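PDB 3LUF: Two-component system response regulator/GGDEF domain protein from Aeromonas salmonicida, which is probably a response regulator that makes cyclic di-GMP from two GTP, represented here by its two magnesium-bound receiver domains without the GGDEF domain. Local coordinates for residues B[36-41]-B[67-72]; B[120-125]-B[241-246]; B[128-133]-B[158-163]; B[216-219]-B[224-227]. All coordinates share one frame; numbering follows the deposited sequence. Where two conformers were deposited one is given.

Interaction 1: B[36-41]-B[67-72]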
loop_
_atom_site.group_PDB
_atom_site.type_symbol
_atom_site.label_atom_id
_atom_site.label_comp_id
_atom_site.label_asym_id
_atom_site.label_seq_id
_atom_site.Cartn_x
_atom_site.Cartn_y
_atom_site.Cartn_z
ATOM N N ASP B 36 4.211 -17.469 31.672
ATOM C CA ASP B 36 4.164 -18.788 31.050
ATOM C C ASP B 36 2.897 -19.599 31.324
ATOM O O ASP B 36 2.792 -20.711 30.840
ATOM C CB ASP B 36 5.427 -19.623 31.403
ATOM C CG ASP B 36 5.576 -19.908 32.899
ATOM O OD1 ASP B 36 4.718 -19.512 33.720
ATOM O OD2 ASP B 36 6.583 -20.565 33.251
ATOM N N THR B 37 1.945 -19.044 32.094
ATOM C CA THR B 37 0.678 -19.713 32.347
ATOM C C THR B 37 -0.398 -18.639 32.433
ATOM O O THR B 37 -0.105 -17.456 32.691
ATOM C CB THR B 37 0.644 -20.429 33.731
ATOM O OG1 THR B 37 0.880 -19.457 34.754
ATOM C CG2 THR B 37 1.701 -21.523 33.805
ATOM N N LEU B 38 -1.624 -19.057 32.193
ATOM C CA LEU B 38 -2.775 -18.185 32.329
ATOM C C LEU B 38 -2.873 -17.690 33.781
ATOM O O LEU B 38 -3.171 -16.514 34.003
ATOM C CB LEU B 38 -4.024 -18.905 31.848
ATOM C CG LEU B 38 -5.378 -18.200 32.060
ATOM C CD1 LEU B 38 -5.370 -16.881 31.266
ATOM C CD2 LEU B 38 -6.504 -19.107 31.625
ATOM N N GLU B 39 -2.613 -18.576 34.753
ATOM C CA GLU B 39 -2.589 -18.155 36.173
ATOM C C GLU B 39 -1.677 -16.951 36.474
ATOM O O GLU B 39 -2.016 -16.067 37.290
ATOM C CB GLU B 39 -2.203 -19.345 37.066
ATOM C CG GLU B 39 -2.014 -18.983 38.528
ATOM C CD GLU B 39 -3.325 -18.620 39.243
ATOM O OE1 GLU B 39 -4.440 -18.911 38.726
ATOM O OE2 GLU B 39 -3.215 -18.041 40.347
ATOM N N GLY B 40 -0.500 -16.900 35.838
ATOM C CA GLY B 40 0.369 -15.758 36.020
ATOM C C GLY B 40 -0.287 -14.426 35.703
ATOM O O GLY B 40 0.115 -13.394 36.234
ATOM N N ALA B 41 -1.266 -14.454 34.811
ATOM C CA ALA B 41 -1.979 -13.267 34.322
ATOM C C ALA B 41 -3.335 -13.061 35.018
ATOM O O ALA B 41 -4.196 -12.299 34.522
ATOM C CB ALA B 41 -2.187 -13.378 32.818
ATOM N N VAL B 67 -8.103 -17.713 25.637
ATOM C CA VAL B 67 -8.642 -16.684 24.726
ATOM C C VAL B 67 -9.935 -16.109 25.293
ATOM O O VAL B 67 -10.065 -14.900 25.473
ATOM C CB VAL B 67 -8.854 -17.227 23.298
ATOM C CG1 VAL B 67 -9.589 -16.185 22.388
ATOM C CG2 VAL B 67 -7.498 -17.615 22.672
ATOM N N LYS B 68 -10.869 -16.994 25.596
ATOM C CA LYS B 68 -12.162 -16.576 26.116
ATOM C C LYS B 68 -12.037 -15.911 27.483
ATOM O O LYS B 68 -12.701 -14.916 27.756
ATOM C CB LYS B 68 -13.098 -17.770 26.152
ATOM C CG LYS B 68 -14.513 -17.472 26.648
ATOM C CD LYS B 68 -15.325 -18.763 26.550
ATOM C CE LYS B 68 -16.710 -18.606 27.149
ATOM N NZ LYS B 68 -17.362 -19.936 27.209
ATOM N N VAL B 69 -11.196 -16.467 28.349
ATOM C CA VAL B 69 -10.958 -15.896 29.672
ATOM C C VAL B 69 -10.494 -14.452 29.571
ATOM O O VAL B 69 -11.007 -13.576 30.265
ATOM C CB VAL B 69 -9.941 -16.725 30.483
ATOM C CG1 VAL B 69 -9.507 -15.983 31.739
ATOM C CG2 VAL B 69 -10.559 -18.096 30.853
ATOM N N LEU B 70 -9.526 -14.194 28.690
ATOM C CA LEU B 70 -8.970 -12.854 28.582
ATOM C C LEU B 70 -9.908 -11.892 27.834
ATOM O O LEU B 70 -10.026 -10.738 28.217
ATOM C CB LEU B 70 -7.553 -12.907 27.979
ATOM C CG LEU B 70 -6.595 -13.631 28.932
ATOM C CD1 LEU B 70 -5.287 -14.030 28.175
ATOM C CD2 LEU B 70 -6.186 -12.772 30.212
ATOM N N LEU B 71 -10.568 -12.372 26.797
ATOM C CA LEU B 71 -11.591 -11.564 26.114
ATOM C C LEU B 71 -12.654 -11.091 27.116
ATOM O O LEU B 71 -13.074 -9.917 27.090
ATOM C CB LEU B 71 -12.252 -12.358 25.005
ATOM C CG LEU B 71 -11.407 -12.582 23.755
ATOM C CD1 LEU B 71 -12.071 -13.540 22.815
ATOM C CD2 LEU B 71 -11.117 -11.267 23.018
ATOM N N GLU B 72 -13.052 -11.997 28.012
ATOM C CA GLU B 72 -14.103 -11.683 28.996
ATOM C C GLU B 72 -13.621 -10.716 30.057
ATOM O O GLU B 72 -14.437 -10.048 30.693
ATOM C CB GLU B 72 -14.701 -12.948 29.599
ATOM C CG GLU B 72 -15.623 -13.620 28.586
ATOM C CD GLU B 72 -16.396 -14.805 29.132
ATOM O OE1 GLU B 72 -17.077 -15.441 28.307
ATOM O OE2 GLU B 72 -16.332 -15.100 30.355
#

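Interaction 2: B[120-125]-B[241-246]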
loop_
_atom_site.group_PDB
_atom_site.type_symbol
_atom_site.label_atom_id
_atom_site.label_comp_id
_atom_site.label_asym_id
_atom_site.label_seq_id
_atom_site.Cartn_x
_atom_site.Cartn_y
_atom_site.Cartn_z
ATOM N N TYR B 120 -1.096 0.069 19.271
ATOM C CA TYR B 120 -0.872 1.153 20.234
ATOM C C TYR B 120 -1.151 2.526 19.598
ATOM O O TYR B 120 -1.901 3.356 20.157
ATOM C CB TYR B 120 0.552 1.129 20.823
ATOM C CG TYR B 120 0.789 2.401 21.575
ATOM C CD1 TYR B 120 0.320 2.534 22.878
ATOM C CD2 TYR B 120 1.337 3.548 20.928
ATOM C CE1 TYR B 120 0.459 3.739 23.569
ATOM C CE2 TYR B 120 1.446 4.750 21.617
ATOM C CZ TYR B 120 1.029 4.824 22.924
ATOM O OH TYR B 120 1.126 5.997 23.596
ATOM N N LEU B 121 -0.525 2.783 18.457
ATOM C CA LEU B 121 -0.699 4.090 17.783
ATOM C C LEU B 121 -2.129 4.385 17.365
ATOM O O LEU B 121 -2.605 5.543 17.436
ATOM C CB LEU B 121 0.234 4.197 16.589
ATOM C CG LEU B 121 1.728 4.277 16.882
ATOM C CD1 LEU B 121 2.527 4.164 15.586
ATOM C CD2 LEU B 121 2.123 5.563 17.687
ATOM N N ASN B 122 -2.829 3.355 16.891
ATOM C CA ASN B 122 -4.180 3.521 16.409
ATOM C C ASN B 122 -5.173 4.038 17.446
ATOM O O ASN B 122 -6.193 4.630 17.078
ATOM C CB ASN B 122 -4.711 2.204 15.863
ATOM C CG ASN B 122 -4.060 1.803 14.537
ATOM O OD1 ASN B 122 -3.255 2.545 13.953
ATOM N ND2 ASN B 122 -4.433 0.631 14.040
ATOM N N GLN B 123 -4.917 3.789 18.728
ATOM C CA GLN B 123 -5.833 4.228 19.794
ATOM C C GLN B 123 -6.114 5.731 19.696
ATOM O O GLN B 123 -7.201 6.211 20.096
ATOM C CB GLN B 123 -5.250 3.966 21.183
ATOM C CG GLN B 123 -4.957 2.497 21.489
ATOM C CD GLN B 123 -4.261 2.336 22.807
ATOM O OE1 GLN B 123 -3.066 2.654 22.948
ATOM N NE2 GLN B 123 -4.987 1.821 23.790
ATOM N N GLN B 124 -5.134 6.496 19.236
ATOM C CA GLN B 124 -5.354 7.942 19.212
ATOM C C GLN B 124 -5.582 8.496 17.810
ATOM O O GLN B 124 -5.460 9.719 17.577
ATOM C CB GLN B 124 -4.249 8.683 19.965
ATOM C CG GLN B 124 -3.000 8.939 19.213
ATOM C CD GLN B 124 -2.159 10.037 19.828
ATOM O OE1 GLN B 124 -1.462 10.773 19.109
ATOM N NE2 GLN B 124 -2.196 10.152 21.170
ATOM N N ILE B 125 -5.904 7.600 16.884
ATOM C CA ILE B 125 -6.109 7.994 15.482
ATOM C C ILE B 125 -7.587 7.910 15.111
ATOM O O ILE B 125 -8.250 6.925 15.414
ATOM C CB ILE B 125 -5.244 7.121 14.534
ATOM C CG1 ILE B 125 -3.757 7.393 14.803
ATOM C CG2 ILE B 125 -5.627 7.376 13.056
ATOM C CD1 ILE B 125 -2.748 6.481 14.026
ATOM N N HIS B 241 -0.507 0.736 6.302
ATOM C CA HIS B 241 0.464 1.368 5.402
ATOM C C HIS B 241 0.210 2.873 5.235
ATOM O O HIS B 241 1.170 3.660 5.214
ATOM C CB HIS B 241 0.490 0.709 4.017
ATOM C CG HIS B 241 1.329 -0.530 3.929
ATOM N ND1 HIS B 241 2.703 -0.498 3.996
ATOM C CD2 HIS B 241 0.993 -1.826 3.716
ATOM C CE1 HIS B 241 3.179 -1.729 3.851
ATOM N NE2 HIS B 241 2.158 -2.553 3.698
ATOM N N ASN B 242 -1.050 3.246 5.101
ATOM C CA ASN B 242 -1.403 4.669 4.931
ATOM C C ASN B 242 -1.162 5.491 6.190
ATOM O O ASN B 242 -0.669 6.647 6.126
ATOM C CB ASN B 242 -2.836 4.833 4.415
ATOM C CG ASN B 242 -2.920 4.531 2.945
ATOM O OD1 ASN B 242 -3.148 3.386 2.533
ATOM N ND2 ASN B 242 -2.576 5.518 2.138
ATOM N N LEU B 243 -1.479 4.895 7.322
ATOM C CA LEU B 243 -1.180 5.552 8.622
ATOM C C LEU B 243 0.323 5.711 8.841
ATOM O O LEU B 243 0.808 6.762 9.281
ATOM C CB LEU B 243 -1.872 4.852 9.804
ATOM C CG LEU B 243 -3.396 4.793 9.775
ATOM C CD1 LEU B 243 -3.913 3.987 10.950
ATOM C CD2 LEU B 243 -4.043 6.187 9.743
ATOM N N GLU B 244 1.094 4.673 8.519
ATOM C CA GLU B 244 2.540 4.777 8.625
ATOM C C GLU B 244 3.093 5.880 7.701
ATOM O O GLU B 244 3.954 6.649 8.100
ATOM C CB GLU B 244 3.166 3.412 8.305
ATOM C CG GLU B 244 4.650 3.462 8.010
ATOM C CD GLU B 244 5.482 3.111 9.204
ATOM O OE1 GLU B 244 6.730 3.096 9.058
ATOM O OE2 GLU B 244 4.912 2.834 10.297
ATOM N N ALA B 245 2.587 5.961 6.471
ATOM C CA ALA B 245 3.048 7.011 5.539
ATOM C C ALA B 245 2.770 8.389 6.101
ATOM O O ALA B 245 3.606 9.301 5.943
ATOM C CB ALA B 245 2.386 6.849 4.169
ATOM N N LEU B 246 1.614 8.570 6.733
ATOM C CA LEU B 246 1.323 9.862 7.368
ATOM C C LEU B 246 2.314 10.213 8.473
ATOM O O LEU B 246 2.609 11.396 8.711
ATOM C CB LEU B 246 -0.113 9.903 7.926
ATOM C CG LEU B 246 -1.236 10.037 6.902
ATOM C CD1 LEU B 246 -2.553 9.895 7.608
ATOM C CD2 LEU B 246 -1.222 11.368 6.127
#

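Interaction 3: B[128-133]-B[158-163]. Unlike the reference sequence in segment 158-163: Ala162 (reference Thr). With MG (magnesium ion), chain F.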
loop_
_atom_site.group_PDB
_atom_site.type_symbol
_atom_site.label_atom_id
_atom_site.label_comp_id
_atom_site.label_asym_id
_atom_site.label_seq_id
_atom_site.Cartn_x
_atom_site.Cartn_y
_atom_site.Cartn_z
ATOM N N LEU B 128 -12.440 7.797 9.038
ATOM C CA LEU B 128 -13.831 7.951 8.609
ATOM C C LEU B 128 -14.152 6.945 7.525
ATOM O O LEU B 128 -13.391 6.804 6.556
ATOM C CB LEU B 128 -14.061 9.375 8.076
ATOM C CG LEU B 128 -15.401 9.720 7.394
ATOM C CD1 LEU B 128 -16.619 9.453 8.308
ATOM C CD2 LEU B 128 -15.411 11.165 6.843
ATOM N N VAL B 129 -15.258 6.209 7.688
ATOM C CA VAL B 129 -15.736 5.290 6.651
ATOM C C VAL B 129 -16.968 5.915 5.984
ATOM O O VAL B 129 -17.902 6.288 6.686
ATOM C CB VAL B 129 -16.151 3.889 7.235
ATOM C CG1 VAL B 129 -16.660 2.976 6.111
ATOM C CG2 VAL B 129 -14.977 3.246 7.966
ATOM N N VAL B 130 -16.913 6.070 4.658
ATOM C CA VAL B 130 -18.014 6.628 3.835
ATOM C C VAL B 130 -18.516 5.543 2.892
ATOM O O VAL B 130 -17.801 5.063 1.995
ATOM C CB VAL B 130 -17.573 7.838 3.004
ATOM C CG1 VAL B 130 -18.783 8.533 2.395
ATOM C CG2 VAL B 130 -16.799 8.813 3.872
ATOM N N ASP B 131 -19.775 5.170 3.077
ATOM C CA ASP B 131 -20.346 4.022 2.392
ATOM C C ASP B 131 -21.840 4.132 2.565
ATOM O O ASP B 131 -22.308 4.314 3.674
ATOM C CB ASP B 131 -19.883 2.727 3.088
ATOM C CG ASP B 131 -20.277 1.464 2.330
ATOM O OD1 ASP B 131 -21.237 1.494 1.525
ATOM O OD2 ASP B 131 -19.613 0.428 2.533
ATOM N N ASP B 132 -22.570 4.040 1.466
ATOM C CA ASP B 132 -24.034 4.234 1.519
ATOM C C ASP B 132 -24.823 2.983 1.919
ATOM O O ASP B 132 -26.030 3.062 2.179
ATOM C CB ASP B 132 -24.557 4.799 0.207
ATOM C CG ASP B 132 -24.299 3.887 -0.955
ATOM O OD1 ASP B 132 -23.155 3.413 -1.128
ATOM O OD2 ASP B 132 -25.248 3.649 -1.720
ATOM N N SER B 133 -24.157 1.842 1.953
ATOM C CA SER B 133 -24.790 0.617 2.468
ATOM C C SER B 133 -24.433 0.371 3.935
ATOM O O SER B 133 -23.261 0.167 4.267
ATOM C CB SER B 133 -24.361 -0.577 1.628
ATOM O OG SER B 133 -24.630 -0.342 0.262
ATOM N N ARG B 158 -22.426 14.022 1.530
ATOM C CA ARG B 158 -22.880 15.153 2.327
ATOM C C ARG B 158 -22.561 14.971 3.828
ATOM O O ARG B 158 -21.984 15.858 4.462
ATOM C CB ARG B 158 -24.367 15.371 2.028
ATOM C CG ARG B 158 -25.070 16.457 2.734
ATOM C CD ARG B 158 -26.544 16.455 2.221
ATOM N NE ARG B 158 -26.625 16.626 0.759
ATOM C CZ ARG B 158 -26.678 17.819 0.169
ATOM N NH1 ARG B 158 -26.692 18.903 0.927
ATOM N NH2 ARG B 158 -26.751 17.941 -1.148
ATOM N N GLU B 159 -22.897 13.808 4.388
ATOM C CA GLU B 159 -22.590 13.521 5.780
ATOM C C GLU B 159 -21.078 13.459 6.046
ATOM O O GLU B 159 -20.635 13.943 7.074
ATOM C CB GLU B 159 -23.263 12.220 6.245
ATOM C CG GLU B 159 -22.958 11.884 7.695
ATOM C CD GLU B 159 -23.840 10.783 8.269
ATOM O OE1 GLU B 159 -24.197 9.828 7.532
ATOM O OE2 GLU B 159 -24.163 10.892 9.476
ATOM N N ALA B 160 -20.312 12.877 5.119
ATOM C CA ALA B 160 -18.845 12.783 5.246
ATOM C C ALA B 160 -18.252 14.159 5.432
ATOM O O ALA B 160 -17.435 14.360 6.296
ATOM C CB ALA B 160 -18.222 12.063 4.024
ATOM N N LEU B 161 -18.662 15.118 4.599
ATOM C CA LEU B 161 -18.139 16.473 4.694
ATOM C C LEU B 161 -18.470 17.102 6.026
ATOM O O LEU B 161 -17.610 17.707 6.642
ATOM C CB LEU B 161 -18.678 17.340 3.565
ATOM C CG LEU B 161 -18.227 16.923 2.157
ATOM C CD1 LEU B 161 -19.207 17.358 1.080
ATOM C CD2 LEU B 161 -16.747 17.391 1.798
ATOM N N ALA B 162 -19.721 16.923 6.467
ATOM C CA ALA B 162 -20.172 17.465 7.751
ATOM C C ALA B 162 -19.361 16.907 8.910
ATOM O O ALA B 162 -18.951 17.640 9.799
ATOM C CB ALA B 162 -21.684 17.157 7.942
ATOM N N THR B 163 -19.122 15.599 8.859
ATOM C CA THR B 163 -18.333 14.883 9.859
ATOM C C THR B 163 -16.896 15.389 9.921
ATOM O O THR B 163 -16.358 15.644 10.992
ATOM C CB THR B 163 -18.458 13.354 9.643
ATOM O OG1 THR B 163 -19.810 12.999 9.890
ATOM C CG2 THR B 163 -17.586 12.561 10.620
HETATM MG MG MG F . -22.214 2.236 -2.388
HETATM O O HOH W 1 -22.205 0.776 -0.861
HETATM O O HOH W 2 -23.984 1.369 -3.184
HETATM O O HOH W 3 -21.000 0.913 -3.504
#

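Interaction 4: B[216-219]-B[224-227]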
loop_
_atom_site.group_PDB
_atom_site.type_symbol
_atom_site.label_atom_id
_atom_site.label_comp_id
_atom_site.label_asym_id
_atom_site.label_seq_id
_atom_site.Cartn_x
_atom_site.Cartn_y
_atom_site.Cartn_z
ATOM N N ARG B 216 -8.788 6.120 -11.524
ATOM C CA ARG B 216 -9.439 7.414 -11.464
ATOM C C ARG B 216 -9.265 8.020 -10.067
ATOM O O ARG B 216 -8.939 9.192 -9.931
ATOM C CB ARG B 216 -10.926 7.282 -11.800
ATOM C CG ARG B 216 -11.241 7.174 -13.300
ATOM C CD ARG B 216 -12.771 7.159 -13.561
ATOM N NE ARG B 216 -13.448 8.371 -13.082
ATOM C CZ ARG B 216 -14.765 8.473 -12.869
ATOM N NH1 ARG B 216 -15.561 7.432 -13.075
ATOM N NH2 ARG B 216 -15.291 9.613 -12.435
ATOM N N TYR B 217 -9.453 7.192 -9.040
ATOM C CA TYR B 217 -9.191 7.625 -7.674
ATOM C C TYR B 217 -7.766 8.131 -7.511
ATOM O O TYR B 217 -7.547 9.208 -6.952
ATOM C CB TYR B 217 -9.408 6.471 -6.704
ATOM C CG TYR B 217 -10.789 6.298 -6.107
ATOM C CD1 TYR B 217 -11.435 7.336 -5.434
ATOM C CD2 TYR B 217 -11.425 5.045 -6.150
ATOM C CE1 TYR B 217 -12.691 7.123 -4.860
ATOM C CE2 TYR B 217 -12.662 4.830 -5.552
ATOM C CZ TYR B 217 -13.279 5.849 -4.913
ATOM O OH TYR B 217 -14.498 5.599 -4.320
ATOM N N LEU B 218 -6.796 7.335 -7.962
ATOM C CA LEU B 218 -5.382 7.692 -7.837
ATOM C C LEU B 218 -5.021 9.007 -8.555
ATOM O O LEU B 218 -4.317 9.880 -7.982
ATOM C CB LEU B 218 -4.499 6.507 -8.285
ATOM C CG LEU B 218 -4.547 5.304 -7.332
ATOM C CD1 LEU B 218 -3.850 4.070 -8.003
ATOM C CD2 LEU B 218 -3.861 5.661 -6.011
ATOM N N LYS B 219 -5.512 9.156 -9.789
ATOM C CA LYS B 219 -5.262 10.361 -10.576
ATOM C C LYS B 219 -5.897 11.594 -9.955
ATOM O O LYS B 219 -5.405 12.719 -10.148
ATOM C CB LYS B 219 -5.763 10.197 -12.027
ATOM C CG LYS B 219 -5.042 9.111 -12.818
ATOM C CD LYS B 219 -3.632 9.494 -13.201
ATOM C CE LYS B 219 -3.010 8.367 -14.007
ATOM N NZ LYS B 219 -1.568 8.295 -13.747
ATOM N N ASP B 224 -4.319 5.814 -2.046
ATOM C CA ASP B 224 -4.307 4.364 -2.216
ATOM C C ASP B 224 -5.660 3.889 -2.701
ATOM O O ASP B 224 -6.641 4.665 -2.769
ATOM C CB ASP B 224 -4.001 3.721 -0.840
ATOM C CG ASP B 224 -3.274 2.385 -0.953
ATOM O OD1 ASP B 224 -3.230 1.773 -2.055
ATOM O OD2 ASP B 224 -2.778 1.925 0.102
ATOM N N PHE B 225 -5.716 2.607 -3.036
ATOM C CA PHE B 225 -6.962 1.981 -3.505
ATOM C C PHE B 225 -7.161 0.656 -2.801
ATOM O O PHE B 225 -6.195 0.045 -2.328
ATOM C CB PHE B 225 -6.891 1.736 -5.020
ATOM C CG PHE B 225 -5.922 0.642 -5.403
ATOM C CD1 PHE B 225 -6.386 -0.646 -5.635
ATOM C CD2 PHE B 225 -4.561 0.895 -5.485
ATOM C CE1 PHE B 225 -5.500 -1.666 -5.969
ATOM C CE2 PHE B 225 -3.648 -0.138 -5.803
ATOM C CZ PHE B 225 -4.154 -1.419 -6.053
ATOM N N LEU B 226 -8.403 0.201 -2.768
ATOM C CA LEU B 226 -8.710 -1.106 -2.210
ATOM C C LEU B 226 -9.919 -1.605 -2.971
ATOM O O LEU B 226 -10.970 -0.948 -2.994
ATOM C CB LEU B 226 -8.978 -0.977 -0.706
ATOM C CG LEU B 226 -9.460 -2.219 0.038
ATOM C CD1 LEU B 226 -8.413 -3.279 -0.091
ATOM C CD2 LEU B 226 -9.709 -1.824 1.509
ATOM N N ASN B 227 -9.761 -2.728 -3.667
ATOM C CA ASN B 227 -10.841 -3.227 -4.496
ATOM C C ASN B 227 -11.751 -4.183 -3.724
ATOM O O ASN B 227 -11.278 -4.993 -2.933
ATOM C CB ASN B 227 -10.296 -3.847 -5.793
ATOM C CG ASN B 227 -9.594 -2.812 -6.685
ATOM O OD1 ASN B 227 -10.014 -1.632 -6.770
ATOM N ND2 ASN B 227 -8.526 -3.246 -7.357
#

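Interaction 1: B[36-41]-B[67-72]
Leu38 spreads its two methyl groups over the flank of helix 65-72, one against Val69 and the other against Leu70. CD2 of Leu38 meets CG2 of Val69 at 4.2 Å, and its CD1 lies equally near the branch carbon CG of Leu70. With Leu38 CG anti to its backbone N (chi1 173°), the fork reaches across the gap between the two backbones. Leu38 and Leu70 slide past one another in opposite directions, a lengthwise overlap of leucines with no polar bond between the segments. Only the end of the Leu70 side chain leans in, whereas Val69 faces Leu38 directly.

The loop that presents Leu38 is braced from within. Thr37 OG1 accepts the backbone N of Gly40 at 3.1 Å (N-H...O 154°), an ST motif, and Ala41 N bonds to Leu38 O at 2.9 Å. The carboxylate of Asp60 adds a second brace, taking the backbone N of Leu38 on one oxygen and that of Glu39 on the other.

In the CheY-like receiver fold a second helix usually follows the second strand; here residues 36-41 form mostly loop with a short 3-10 turn and do the packing instead. On the sheet side, Leu70 and Ala41 both rest on Leu8 of strand 6-10, while Leu70 also touches Val77 of strand 77-81.

Interaction 2: B[120-125]-B[241-246]
Leu243 and Ile125 reach toward each other tip to tip, and Asn122 crosses the same leucine at about a right angle. The two branches of Leu243 divide the work. CD2 meets the Ile125 branch methyl CG2 at 3.9 Å, while CD1 lies 4.1 Å from Ile125 CD1 and also 3.4 Å from the amide oxygen OD1 of Asn122. Ile125 thus engages both leucine methyls, one with each of its own.

OD1 against a methyl is van der Waals packing; the polar needs of the amide are met outside the two segments: Arg118 NE donates to OD1, and ND2 donates to Gln147 O. These two bonds fix the rotation of the amide beside the leucine. Asn122 CG sits anti to the carbonyl carbon (chi1 -72°), which brings the end of the side chain nearer to Leu243 than its CB bond, pointing past the leucine, would suggest. A type I beta turn from Asn122 to Ile125, closed by Ile125 N on Asn122 O at 3.0 Å, sets the two residues on a shared patch.

This is a junction between domains. Helix 106-122 is the last of the first receiver domain, and the turn hands the chain to strand 126-130 of the second; Ile125, just ahead of that strand, makes backbone bonds with Gln150. Helix 232-248 closes the second domain; from it Leu243 also packs on Arg118 of helix 106-122, while His241 reaches Asn223 O of the second subunit.

Interaction 3: B[128-133]-B[158-163]
Glu159 O accepts two donors from Thr163, whose methyl also touches Leu128: the backbone N at 2.9 Å and the hydroxyl OG1 at 3.1 Å, the latter from 41° above the carbonyl plane. The setting is the CheY-like receiver fold, in which helix 157-166 packs over strand 126-130 of the parallel sheet. Their short axes run nearly antiparallel, at 165°, with a closest approach of 9.2 Å.

Turning OG1 of Thr163 back to the preceding helical turn (chi1 -65°) leaves CG2 for the sheet, where it lies 4.0 Å from Leu128 CD1, the two side chains crossing obliquely. The other Leu128 branch, CD2, approaches Ala160 O at 3.8 Å and the Ala160 methyl beside it. Two residues along the strand, Val130 presses its CG2 on Ala160 CB at 3.6 Å, with CG1 only slightly farther off. The small Ala160 is therefore straddled by Leu128 and Val130, which lets the helix lie close to the strand.

Beyond Val130 the strand gives way to the acidic loop of the metal site. Asp131 OD1 accepts the backbone N of Ser133 in an Asx turn, and also a water bound to the magnesium ion, which makes Asp131 a second-shell residue. Asp176, the predicted phosphorylation site, and the backbone oxygen of Tyr178 share the ion with Asp132. Three waters complete its shell, and Asp132 OD1 binds the magnesium ion directly at 2.0 Å while Asp132 OD2 accepts from one of those waters.

Interaction 4: B[216-219]-B[224-227]
An apolar contact inside a beta-alpha-beta crossover joins helix 213-219 to strand 224-228, the edge strand of the second receiver domain's sheet. Leu218 supplies the helix side. Its CD1 comes to Phe225 CD2 at 4.1 Å, the leucine passing the aromatic side chain at a slant. Its other methyl, CD2, settles on the strand backbone, 4.0 Å from Asp224 N and equally near Asp224 CA. Although the first bond of the side chain does not aim at the strand, placing CG anti to the carbonyl carbon (chi1 -69°) brings both methyls to it.

Asp224 turns its own side chain away from the helix. There OD1 accepts the backbone N of Phe225 at 2.8 Å (N-H...O 146°); the donor comes in on the anti side of the carboxylate, 34° out of its plane. The same oxygen forms a salt bridge with Arg238 of the second subunit, and OD2 forms one with Arg238 of its own chain. Lys219, also in this helix, pairs with Asp99 of the second subunit. The helix, this strand and helix 232-248 make up the alpha4-beta5-alpha5 face through which many receiver domains dimerise.

The chemistry is thus split: methyls and ring seal the helix to the strand without a hydrogen bond between them, while the buried carboxylate, gripped by two arginines, is probably kept ionised and ties the edge strand to the neighbouring subunit.

How the interactions relate
From the N terminus, interaction 1 comes first and stands apart: it closes a loop within the first receiver domain, fastening the segment after its second strand to helix 65-72, before any other contact opens. Interaction 2 then closes a far longer loop of 115 residues, tying the end of the first domain to the last helix of the second. Interactions 3 and 4 both nest inside that loop, one after the other without crossing, and both pack helices on the same parallel sheet about 18 Å apart between centres. Interactions 2 and 4 adjoin where Asn242 packs on Asp224; interactions 2 and 3 are neighbours in sequence, as helix 106-122 leads into strand 126-130.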